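Hypothetic aldehyde deformylating oxygenase (Sulfolobus tokodaii, PDB 5V4T) binds ferric iron within a ferritin-like helical bundle and probably works as an oxidoreductase, with aldehyde deformylating oxygenase activity. Local coordinates at residues E143-A146 against R147-S150; S50-Q53 against V54-I58. One frame throughout, in Å; residues are numbered along the deposited sequence.

Interaction 1: residues E143-A146 against R147-S150; sequences EDEA and RHVS. With FE (Fe (III) ion), chain C.
Glu-145 and His-148 both carry CG beside their own backbone N (chi1 -70° and -65°), and a bend at chi2 of the glutamate swings its carboxylate to the iron that the imidazole reaches from one turn along. They form the ExxH motif, a hallmark of carboxylate-rich iron sites in ferritin-like proteins. Glu-145 chelates the Fe(III) ion, OE1 and OE2 each 2.2 Å from it, while ND1 of His-148 binds at 2.2 Å. Ring and carboxylate stand 88° apart. ND1 of His-148 and OE2 of Glu-145, 3.0 Å apart, are neighbouring ligands, not a hydrogen-bonded pair; Glu-57, Glu-111 and water 2 complete the shell. Asp-144 O lies over one ring face, 3.1 Å from CD2 of His-148, and also accepts the backbone N of His-148. Arg-147 bends at chi3, laying one guanidinium face over CA of Asp-144. Arg-147 NH2 forms a salt bridge with Asp-144 OD1 at 2.8 Å, through a bent, weak hydrogen bond, and NH1 donates to water 1. Asp-144 OD2 is bonded to His-60, while Arg-147 NH2 also pairs with Glu-56. A leucine in place of Arg-147 would probably leave the carboxylates of Asp-144 and Glu-56 without their shared positive partner. Held by iron at ND1 and by Glu-56 at NE2, the imidazole has its rotation fixed, and the carboxylate of Glu-56 is likely to make it a more electron-rich ligand.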
ATOM      1  N   GLU A 143      12.029   1.811   0.993  1.00 12.05           N
ATOM      2  CA  GLU A 143      13.099   0.856   0.708  1.00 13.93           C
ATOM      3  C   GLU A 143      12.641  -0.579   0.753  1.00 14.31           C
ATOM      4  O   GLU A 143      12.979  -1.382  -0.144  1.00 15.41           O
ATOM      5  CB  GLU A 143      14.264   1.102   1.635  1.00 17.72           C
ATOM      6  CG  GLU A 143      15.510   0.313   1.347  1.00 22.16           C
ATOM      7  CD  GLU A 143      16.655   0.737   2.295  1.00 34.13           C
ATOM      8  OE1 GLU A 143      16.395   1.238   3.417  1.00 39.27           O
ATOM      9  OE2 GLU A 143      17.808   0.552   1.898  1.00 43.67           O
ATOM     10  N   ASP A 144      11.892  -0.911   1.815  1.00 13.96           N
ATOM     11  CA  ASP A 144      11.358  -2.243   1.963  1.00 14.98           C
ATOM     12  C   ASP A 144      10.468  -2.578   0.782  1.00 14.69           C
ATOM     13  O   ASP A 144      10.549  -3.683   0.238  1.00 15.08           O
ATOM     14  CB  ASP A 144      10.535  -2.389   3.219  1.00 15.96           C
ATOM     15  CG  ASP A 144      11.356  -2.444   4.510  1.00 15.76           C
ATOM     16  OD1 ASP A 144      12.612  -2.405   4.520  1.00 16.80           O
ATOM     17  OD2 ASP A 144      10.657  -2.441   5.578  1.00 17.50           O
ATOM     18  N   GLU A 145       9.603  -1.642   0.391  1.00 14.51           N
ATOM     19  CA  GLU A 145       8.617  -1.924  -0.645  1.00 15.41           C
ATOM     20  C   GLU A 145       9.238  -2.192  -1.988  1.00 15.20           C
ATOM     21  O   GLU A 145       8.702  -2.995  -2.792  1.00 15.33           O
ATOM     22  CB  GLU A 145       7.540  -0.841  -0.719  1.00 18.15           C
ATOM     23  CG  GLU A 145       6.610  -0.843   0.500  1.00 19.81           C
ATOM     24  CD  GLU A 145       6.004  -2.206   0.794  1.00 24.21           C
ATOM     25  OE1 GLU A 145       5.602  -2.892  -0.173  1.00 24.64           O
ATOM     26  OE2 GLU A 145       5.942  -2.587   1.991  1.00 26.14           O
ATOM     27  N   ALA A 146      10.366  -1.560  -2.290  1.00 14.96           N
ATOM     28  CA  ALA A 146      11.094  -1.870  -3.499  1.00 16.53           C
ATOM     29  C   ALA A 146      11.510  -3.323  -3.567  1.00 15.90           C
ATOM     30  O   ALA A 146      11.372  -3.974  -4.607  1.00 15.73           O
ATOM     31  CB  ALA A 146      12.302  -0.949  -3.671  1.00 17.70           C
ATOM     32  N   ARG A 147      11.933  -3.882  -2.449  1.00 14.94           N
ATOM     33  CA  ARG A 147      12.249  -5.306  -2.406  1.00 14.87           C
ATOM     34  C   ARG A 147      11.028  -6.159  -2.444  1.00 14.80           C
ATOM     35  O   ARG A 147      11.035  -7.245  -3.054  1.00 14.34           O
ATOM     36  CB  ARG A 147      13.054  -5.611  -1.162  1.00 17.43           C
ATOM     37  CG  ARG A 147      14.479  -5.108  -1.112  1.00 19.41           C
ATOM     38  CD  ARG A 147      15.238  -5.760   0.078  1.00 20.23           C
ATOM     39  NE  ARG A 147      14.588  -5.597   1.393  1.00 21.93           N
ATOM     40  CZ  ARG A 147      14.717  -4.547   2.217  1.00 23.98           C
ATOM     41  NH1 ARG A 147      15.438  -3.505   1.892  1.00 25.54           N
ATOM     42  NH2 ARG A 147      14.079  -4.526   3.366  1.00 24.16           N
ATOM     43  N   HIS A 148       9.933  -5.699  -1.856  1.00 13.28           N
ATOM     44  CA  HIS A 148       8.666  -6.423  -1.920  1.00 12.99           C
ATOM     45  C   HIS A 148       8.202  -6.592  -3.371  1.00 13.92           C
ATOM     46  O   HIS A 148       7.796  -7.653  -3.805  1.00 15.26           O
ATOM     47  CB  HIS A 148       7.575  -5.798  -1.086  1.00 13.02           C
ATOM     48  CG  HIS A 148       7.861  -5.831   0.396  1.00 13.19           C
ATOM     49  ND1 HIS A 148       6.979  -5.381   1.349  1.00 15.60           N
ATOM     50  CD2 HIS A 148       8.980  -6.219   1.063  1.00 14.34           C
ATOM     51  CE1 HIS A 148       7.513  -5.541   2.544  1.00 14.29           C
ATOM     52  NE2 HIS A 148       8.731  -6.034   2.402  1.00 13.92           N
ATOM     53  N   VAL A 149       8.238  -5.518  -4.116  1.00 13.45           N
ATOM     54  CA  VAL A 149       7.840  -5.577  -5.497  1.00 14.36           C
ATOM     55  C   VAL A 149       8.724  -6.478  -6.344  1.00 15.32           C
ATOM     56  O   VAL A 149       8.205  -7.291  -7.125  1.00 15.72           O
ATOM     57  CB  VAL A 149       7.788  -4.127  -6.056  1.00 14.92           C
ATOM     58  CG1 VAL A 149       7.579  -4.176  -7.570  1.00 16.38           C
ATOM     59  CG2 VAL A 149       6.680  -3.365  -5.394  1.00 15.61           C
ATOM     60  N   SER A 150      10.038  -6.421  -6.138  1.00 14.73           N
ATOM     61  CA  SER A 150      11.020  -7.301  -6.817  1.00 16.83           C
ATOM     62  C   SER A 150      10.745  -8.731  -6.483  1.00 15.38           C
ATOM     63  O   SER A 150      10.716  -9.604  -7.372  1.00 16.18           O
ATOM     64  CB  SER A 150      12.473  -7.002  -6.401  1.00 21.56           C
ATOM     65  OG  SER A 150      12.761  -5.727  -6.811  1.00 29.66           O
TER
HETATM   66 FE    FE C 301       4.973  -4.422   1.297  0.60 12.99          FE
HETATM   67  O   HOH W   1      16.005  -2.006   4.102  1.00 32.25           O
HETATM   68  O   HOH W   2       3.161  -3.476   1.621  1.00 27.77           O

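Interaction 2: residues S50-Q53 against V54-I58. With FE (Fe (III) ion), chain C.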
ATOM      1  N   SER A  50       9.787 -14.596   1.448  1.00 15.25           N
ATOM      2  CA  SER A  50       8.412 -14.405   1.863  1.00 15.42           C
ATOM      3  C   SER A  50       8.259 -14.237   3.389  1.00 14.48           C
ATOM      4  O   SER A  50       7.451 -13.463   3.893  1.00 12.99           O
ATOM      5  CB  SER A  50       7.541 -15.589   1.395  1.00 18.60           C
ATOM      6  OG  SER A  50       7.985 -16.740   2.014  1.00 21.04           O
ATOM      7  N   LEU A  51       9.098 -14.940   4.148  1.00 15.35           N
ATOM      8  CA  LEU A  51       9.031 -14.816   5.588  1.00 15.81           C
ATOM      9  C   LEU A  51       9.538 -13.420   6.076  1.00 14.57           C
ATOM     10  O   LEU A  51       8.938 -12.870   6.974  1.00 15.66           O
ATOM     11  CB  LEU A  51       9.932 -15.939   6.207  1.00 17.86           C
ATOM     12  CG  LEU A  51       9.475 -17.390   5.884  1.00 19.68           C
ATOM     13  CD1 LEU A  51      10.639 -18.340   6.012  1.00 22.04           C
ATOM     14  CD2 LEU A  51       8.362 -17.787   6.756  1.00 22.18           C
ATOM     15  N   GLN A  52      10.587 -12.915   5.456  1.00 14.16           N
ATOM     16  CA  GLN A  52      11.066 -11.561   5.719  1.00 15.02           C
ATOM     17  C   GLN A  52       9.991 -10.556   5.312  1.00 14.38           C
ATOM     18  O   GLN A  52       9.739  -9.591   6.019  1.00 14.76           O
ATOM     19  CB  GLN A  52      12.380 -11.314   5.044  1.00 14.95           C
ATOM     20  CG  GLN A  52      12.875  -9.919   5.352  1.00 18.17           C
ATOM     21  CD  GLN A  52      14.334  -9.755   5.212  1.00 20.07           C
ATOM     22  OE1 GLN A  52      15.101 -10.704   5.256  1.00 22.26           O
ATOM     23  NE2 GLN A  52      14.746  -8.511   5.005  1.00 22.36           N
ATOM     24  N   GLN A  53       9.355 -10.775   4.187  1.00 14.22           N
ATOM     25  CA  GLN A  53       8.273  -9.836   3.813  1.00 13.32           C
ATOM     26  C   GLN A  53       7.153  -9.731   4.820  1.00 14.18           C
ATOM     27  O   GLN A  53       6.680  -8.681   5.190  1.00 13.01           O
ATOM     28  CB  GLN A  53       7.715 -10.138   2.410  1.00 13.52           C
ATOM     29  CG  GLN A  53       6.597  -9.136   2.065  1.00 15.63           C
ATOM     30  CD  GLN A  53       6.065  -9.296   0.658  1.00 18.16           C
ATOM     31  OE1 GLN A  53       6.271 -10.326  -0.005  1.00 19.46           O
ATOM     32  NE2 GLN A  53       5.245  -8.324   0.270  1.00 22.07           N
ATOM     33  N   VAL A  54       6.690 -10.890   5.308  1.00 13.71           N
ATOM     34  CA  VAL A  54       5.625 -10.834   6.297  1.00 16.10           C
ATOM     35  C   VAL A  54       6.081 -10.124   7.566  1.00 14.34           C
ATOM     36  O   VAL A  54       5.330  -9.332   8.143  1.00 14.52           O
ATOM     37  CB  VAL A  54       5.178 -12.292   6.636  1.00 19.42           C
ATOM     38  CG1 VAL A  54       4.449 -12.365   7.992  1.00 24.10           C
ATOM     39  CG2 VAL A  54       4.337 -12.816   5.511  1.00 20.15           C
ATOM     40  N   ILE A  55       7.290 -10.394   8.016  1.00 14.22           N
ATOM     41  CA  ILE A  55       7.827  -9.658   9.192  1.00 16.37           C
ATOM     42  C   ILE A  55       7.885  -8.158   8.914  1.00 13.24           C
ATOM     43  O   ILE A  55       7.507  -7.370   9.765  1.00 15.60           O
ATOM     44  CB  ILE A  55       9.188 -10.215   9.599  1.00 16.27           C
ATOM     45  CG1 ILE A  55       8.919 -11.585  10.273  1.00 18.66           C
ATOM     46  CG2 ILE A  55       9.913  -9.285  10.529  1.00 18.01           C
ATOM     47  CD1 ILE A  55      10.117 -12.452  10.178  1.00 23.73           C
ATOM     48  N   GLU A  56       8.311  -7.780   7.704  1.00 15.39           N
ATOM     49  CA  GLU A  56       8.393  -6.379   7.336  1.00 14.88           C
ATOM     50  C   GLU A  56       7.033  -5.736   7.301  1.00 13.98           C
ATOM     51  O   GLU A  56       6.864  -4.612   7.744  1.00 14.19           O
ATOM     52  CB  GLU A  56       9.148  -6.146   6.027  1.00 13.88           C
ATOM     53  CG  GLU A  56      10.624  -6.375   6.195  1.00 14.61           C
ATOM     54  CD  GLU A  56      11.428  -6.433   4.960  1.00 17.64           C
ATOM     55  OE1 GLU A  56      10.890  -6.702   3.859  1.00 17.82           O
ATOM     56  OE2 GLU A  56      12.684  -6.342   5.128  1.00 17.49           O
ATOM     57  N   GLU A  57       6.012  -6.440   6.834  1.00 14.28           N
ATOM     58  CA  GLU A  57       4.678  -5.873   6.842  1.00 15.17           C
ATOM     59  C   GLU A  57       4.176  -5.626   8.290  1.00 15.60           C
ATOM     60  O   GLU A  57       3.510  -4.633   8.561  1.00 15.75           O
ATOM     61  CB  GLU A  57       3.692  -6.742   6.117  1.00 16.06           C
ATOM     62  CG  GLU A  57       3.997  -7.037   4.661  1.00 16.91           C
ATOM     63  CD  GLU A  57       3.921  -5.809   3.741  1.00 21.31           C
ATOM     64  OE1 GLU A  57       3.174  -4.912   4.096  1.00 27.77           O
ATOM     65  OE2 GLU A  57       4.522  -5.830   2.659  1.00 26.23           O
ATOM     66  N   ILE A  58       4.479  -6.538   9.203  1.00 15.24           N
ATOM     67  CA  ILE A  58       4.182  -6.323  10.591  1.00 16.12           C
ATOM     68  C   ILE A  58       4.922  -5.133  11.128  1.00 16.26           C
ATOM     69  O   ILE A  58       4.366  -4.341  11.854  1.00 17.65           O
ATOM     70  CB  ILE A  58       4.514  -7.542  11.454  1.00 16.16           C
ATOM     71  CG1 ILE A  58       3.620  -8.639  10.990  1.00 16.62           C
ATOM     72  CG2 ILE A  58       4.273  -7.233  12.894  1.00 17.08           C
ATOM     73  CD1 ILE A  58       3.984 -10.011  11.522  1.00 20.51           C
TER
HETATM   74 FE    FE C 301       4.973  -4.422   1.297  0.60 12.99          FE
HETATM   75  O   HOH W   2       3.161  -3.476   1.621  1.00 27.77           O
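Gln-53 and Glu-57, one turn apart on helix 49-67, lie side by side and point the same way, into the buried face around the iron. Here the packing is close: CG of Glu-57 sits 3.2 Å from Gln-53 O, which also accepts the backbone N of Glu-57. A bend at chi2 (-67°) brings the carboxylate of Glu-57 to the metal, bound through OE2 of Glu-57 at 2.0 Å, with OE1 of Glu-57 left 3.4 Å from the iron. OE1 instead accepts a hydrogen bond from water 2, itself a ligand of the ion, which is likely to steady the monodentate carboxylate. Gln-53 NE2 only packs against Glu-57 OE2, 3.5 Å away; it makes a weak hydrogen bond to Glu-111, while Gln-53 OE1 accepts from His-107. The helix is one wall of the ferritin-like bundle, in which carboxylate and histidine ligands from several long helices converge on iron; helices 98-128 and 132-155 supply the others. Gln-52 reaches in from the solvent side to the buried Glu-56. Gln-52 NE2 donates to Glu-56 OE2 at 3.0 Å, nearly straight at 173°; the acceptor lies in the amide plane, yet the donor comes from above the carboxylate plane. Glu-56 has OE1 committed to His-148 and OE2 shared between Gln-52 and Arg-147. On the looser, outward side, the exposed side chain of Ile-55 meets the preceding turn at backbone carbonyls, CD1 of Ile-55 lying 3.4 Å from Leu-51 O.

How the interactions relate
From the N terminus the chain first forms interaction 2, on helix 49-67, and reaches interaction 1 much later, on helix 132-155. Each is a local contact within one helix, closing no long loop, and they follow in series, neither nested nor crossed. In space their centres lie only about 11 Å apart, because the two helices pack against each other around one iron. Glu-56 of interaction 2 bridges the helices by meeting two residues of interaction 1, and water 2 belongs to both. Between them pass residues 59-142, including helix 98-128, which returns to the same ion with Glu-111, so three helices are tied at the metal.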